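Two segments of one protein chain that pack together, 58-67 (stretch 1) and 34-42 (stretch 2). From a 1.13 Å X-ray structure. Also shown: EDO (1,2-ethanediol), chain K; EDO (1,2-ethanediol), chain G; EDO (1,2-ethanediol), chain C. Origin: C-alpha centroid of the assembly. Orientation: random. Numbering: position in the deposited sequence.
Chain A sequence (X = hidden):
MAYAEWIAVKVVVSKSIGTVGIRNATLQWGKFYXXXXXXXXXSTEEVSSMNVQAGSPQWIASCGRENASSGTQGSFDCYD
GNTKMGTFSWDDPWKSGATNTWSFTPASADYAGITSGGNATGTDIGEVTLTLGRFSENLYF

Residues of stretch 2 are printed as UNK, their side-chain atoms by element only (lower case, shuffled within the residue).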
# COMPACT_ATOMS: atom_id res chain seq x y z
N GLN A 58 -7.76 7.56 -0.65
CA GLN A 58 -7.29 7.44 0.72
C GLN A 58 -5.88 6.86 0.70
O GLN A 58 -5.48 6.18 -0.25
CB GLN A 58 -8.22 6.55 1.57
CG GLN A 58 -9.59 7.15 1.82
CD GLN A 58 -10.48 6.23 2.63
OE1 GLN A 58 -10.08 5.76 3.70
NE2 GLN A 58 -11.67 5.94 2.12
N TRP A 59 -5.13 7.11 1.78
CA TRP A 59 -3.73 6.70 1.87
C TRP A 59 -3.53 5.61 2.92
O TRP A 59 -4.09 5.68 4.03
CB TRP A 59 -2.86 7.90 2.24
CG TRP A 59 -2.77 8.95 1.17
CD1 TRP A 59 -3.73 9.88 0.84
CD2 TRP A 59 -1.65 9.20 0.31
NE1 TRP A 59 -3.27 10.68 -0.18
CE2 TRP A 59 -2.00 10.29 -0.52
CE3 TRP A 59 -0.39 8.61 0.16
CZ2 TRP A 59 -1.12 10.82 -1.47
CZ3 TRP A 59 0.47 9.12 -0.80
CH2 TRP A 59 0.11 10.22 -1.60
N ILE A 60 -2.72 4.61 2.58
CA ILE A 60 -2.26 3.58 3.51
C ILE A 60 -0.76 3.80 3.69
O ILE A 60 0.01 3.68 2.73
CB ILE A 60 -2.56 2.18 2.97
CG1 ILE A 60 -4.07 1.99 2.80
CG2 ILE A 60 -1.98 1.11 3.89
CD1 ILE A 60 -4.45 0.77 2.01
N ALA A 61 -0.35 4.12 4.92
CA ALA A 61 1.03 4.50 5.19
C ALA A 61 1.64 3.58 6.24
O ALA A 61 0.96 3.17 7.20
CB ALA A 61 1.12 5.96 5.65
N SER A 62 2.92 3.27 6.07
CA SER A 62 3.63 2.40 6.99
C SER A 62 5.07 2.88 7.13
O SER A 62 5.67 3.36 6.16
CB SER A 62 3.61 0.95 6.49
OG SER A 62 4.29 0.06 7.36
N CYS A 63 5.62 2.77 8.34
CA CYS A 63 7.00 3.15 8.59
C CYS A 63 7.64 2.15 9.55
O CYS A 63 6.95 1.34 10.18
CB CYS A 63 7.11 4.59 9.14
SG CYS A 63 6.35 4.85 10.76
N GLY A 64 8.96 2.21 9.64
CA GLY A 64 9.65 1.42 10.64
C GLY A 64 9.30 1.87 12.05
O GLY A 64 8.90 3.01 12.28
N ARG A 65 9.45 0.95 13.00
CA ARG A 65 9.20 1.33 14.39
C ARG A 65 10.26 2.32 14.85
O ARG A 65 11.40 2.31 14.38
CB ARG A 65 9.12 0.09 15.29
CG ARG A 65 7.90 -0.79 14.95
CD ARG A 65 7.28 -1.47 16.17
NE ARG A 65 5.97 -2.07 15.87
CZ ARG A 65 4.80 -1.45 16.05
NH1 ARG A 65 3.67 -2.07 15.75
NH2 ARG A 65 4.77 -0.21 16.53
N GLU A 66 9.86 3.21 15.77
CA GLU A 66 10.71 4.35 16.10
C GLU A 66 12.05 3.88 16.67
O GLU A 66 12.10 3.02 17.55
CB GLU A 66 9.99 5.26 17.10
CG GLU A 66 10.68 6.60 17.19
CD GLU A 66 9.88 7.66 17.93
OE1 GLU A 66 9.03 7.31 18.78
OE2 GLU A 66 10.14 8.86 17.68
N ASN A 67 13.13 4.45 16.15
CA ASN A 67 14.50 4.17 16.58
C ASN A 67 14.93 2.72 16.38
O ASN A 67 15.97 2.31 16.91
CB ASN A 67 14.76 4.63 18.02
CG ASN A 67 14.76 6.14 18.13
OD1 ASN A 67 15.40 6.82 17.34
ND2 ASN A 67 14.03 6.66 19.11
N UNK A 34 -1.51 6.86 10.56
CA UNK A 34 -2.47 7.76 9.92
C UNK A 34 -1.69 8.86 9.22
O UNK A 34 -1.23 9.81 9.86
c UNK A 34 -6.98 8.20 12.51
n UNK A 34 -7.30 7.46 13.57
c UNK A 34 -3.44 8.32 10.96
c UNK A 34 -4.64 9.03 10.36
n UNK A 34 -5.88 8.94 12.52
n UNK A 34 -7.78 8.21 11.45
c UNK A 34 -5.45 9.80 11.41
N UNK A 35 -1.52 8.73 7.90
CA UNK A 35 -0.71 9.67 7.13
C UNK A 35 -1.19 11.09 7.41
O UNK A 35 -2.39 11.35 7.35
c UNK A 35 0.22 9.86 4.73
c UNK A 35 2.57 10.12 4.19
c UNK A 35 2.24 10.82 3.05
c UNK A 35 0.91 11.05 2.73
c UNK A 35 -0.87 9.32 5.64
c UNK A 35 -0.09 10.56 3.56
o UNK A 35 3.26 11.30 2.25
c UNK A 35 1.57 9.63 5.01
N UNK A 36 -0.29 12.02 7.76
CA UNK A 36 1.17 11.94 7.66
C UNK A 36 1.89 11.80 9.01
O UNK A 36 3.10 12.00 9.08
c UNK A 36 1.70 13.25 7.01
o UNK A 36 1.23 14.38 7.77
c UNK A 36 1.23 13.40 5.56
N UNK A 37 1.16 11.45 10.08
CA UNK A 37 1.69 11.46 11.45
C UNK A 37 2.15 10.07 11.87
O UNK A 37 1.34 9.22 12.26
c UNK A 37 0.62 12.00 12.41
o UNK A 37 2.31 11.86 14.10
n UNK A 37 0.25 12.47 14.74
c UNK A 37 1.13 12.10 13.83
N UNK A 38 3.47 9.86 11.86
CA UNK A 38 4.04 8.55 12.19
C UNK A 38 3.80 8.13 13.64
O UNK A 38 3.90 6.93 13.94
n UNK A 38 8.86 9.48 8.18
c UNK A 38 7.44 9.16 8.53
c UNK A 38 5.79 8.66 10.34
c UNK A 38 5.53 8.51 11.84
c UNK A 38 7.27 8.79 10.00
N UNK A 39 3.48 9.07 14.54
CA UNK A 39 3.14 8.71 15.91
C UNK A 39 1.72 8.18 16.07
O UNK A 39 1.40 7.60 17.11
o UNK A 39 5.01 11.38 17.59
o UNK A 39 5.61 9.32 17.11
c UNK A 39 4.74 10.22 17.20
c UNK A 39 3.30 9.92 16.84
N UNK A 40 0.85 8.38 15.07
CA UNK A 40 -0.56 8.00 15.17
C UNK A 40 -0.73 6.61 14.57
O UNK A 40 -1.09 6.44 13.40
c UNK A 40 -1.42 9.03 14.47
c UNK A 40 -2.91 8.86 14.74
o UNK A 40 -3.29 7.92 15.47
o UNK A 40 -3.70 9.68 14.23
N UNK A 41 -0.46 5.58 15.38
CA UNK A 41 -0.49 4.21 14.88
C UNK A 41 -1.92 3.74 14.64
O UNK A 41 -2.82 4.00 15.44
c UNK A 41 0.25 1.84 15.31
o UNK A 41 1.17 -0.31 15.68
c UNK A 41 1.15 0.89 16.06
c UNK A 41 0.21 3.26 15.86
o UNK A 41 1.84 1.31 17.01
N UNK A 42 -2.12 3.04 13.52
CA UNK A 42 -3.39 2.44 13.13
C UNK A 42 -3.20 0.92 13.13
O UNK A 42 -2.18 0.43 12.65
c UNK A 42 -3.95 4.47 11.71
c UNK A 42 -5.10 5.01 12.54
c UNK A 42 -3.84 2.94 11.73
c UNK A 42 -5.14 2.27 11.28
C1 EDO K . 6.01 12.34 5.77
O1 EDO K . 4.92 13.27 5.93
C2 EDO K . 5.54 10.91 5.97
O2 EDO K . 4.67 10.79 7.10
C1 EDO G . -6.12 11.06 3.57
O1 EDO G . -4.81 10.76 4.07
C2 EDO G . -7.10 10.01 4.08
O2 EDO G . -6.66 8.71 3.68
C1 EDO C . -4.77 4.09 7.28
O1 EDO C . -4.79 5.31 8.03
C2 EDO C . -3.40 3.44 7.45
O2 EDO C . -2.39 4.27 6.87
O HOH W 1 -3.61 7.23 6.40

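Position 34 carries seven side-chain atoms: three carbons, a nitrogen, then a carbon bearing two more nitrogens. That planar, forked end is a guanidinium, so the residue is Arg34. Its CA-to-CB bond points away from stretch 1, and the long chain serves its own loop instead.

Position 35 has one carbon followed by a ring of six carbons bearing a single oxygen, which is a phenol: Tyr35. Its CA-to-CB bond points toward stretch 1, where its ring and that of Trp59 form an offset stack, with centroids 5.0 Å apart and planes inclined by 26°. Tyr35 CE2 lies over one face of the indole, 3.8 Å from Trp59 CE3, while Tyr35 CD1 comes equally close, 3.8 Å, to Ala61 CB. A broad flat ring suits this place because it can cover a tryptophan and a small methyl at once, and its hydroxyl is satisfied elsewhere in the structure.

Position 36 follows a cis peptide bond. One carbon carries an oxygen and a methyl carbon, the beta-branched pattern of Thr36. Its CA-to-CB bond points away from stretch 1, and the side chain touches nothing there.

At position 37 there are two carbons, the second carrying one oxygen and one nitrogen. This carboxamide identifies Asn37, which is out of reach of stretch 1 but begins a type I turn. Its OD1 accepts a hydrogen bond from the backbone N of position 39 at 3.1 Å, a role for which an amide oxygen is well placed.

Position 38 shows four carbons in a row ending in nitrogen: Lys38. The chain is extended beyond chi1, and its CG lies 3.9 Å from Cys63 SG. The aliphatic stem thus covers the buried sulfur, while the amine finds a partner elsewhere in the structure.

Position 39 has two carbons, the second carrying two oxygens, hence a carboxylate, Asp39. Its OD1 stands 4.3 Å from Glu66 OE1, a pairing of like charges that gives no attraction.

Position 40 repeats that short carboxylate, Asp40, but does not reach stretch 1. Its OD2 receives Arg34 NE at 2.9 Å in a salt bridge, bracing the loop.

Position 41 has three carbons, the third bearing two oxygens: Glu41. The extra carbon carries the acid outward to the edge of the Arg65 guanidinium. Arg65 NH1 donates to Glu41 OE2 at 3.1 Å, and Arg65 NH2 makes a weak bond to Glu41 OE1 at 3.3 Å.

Position 42 has four carbons, forked at the first, with one arm two carbons long: Ile42. Though its CA-to-CB bond is directed toward stretch 1, it makes no contact there.

The contact therefore runs from an aromatic and apolar patch to a charged end. Along the strand, Trp59, Ala61 and Cys63 alternate with residues facing away, offering their side chains to Tyr35 and Lys38. Backbone atoms communicate through water: Tyr35 N donates to water 1 at 3.0 Å, and that water donates to Trp59 O at 2.9 Å. Beyond the strand, the two-pronged Arg65–Glu41 salt bridge ties the two stretches together.

Stretch 2 (34-42) RYTNKDDEI
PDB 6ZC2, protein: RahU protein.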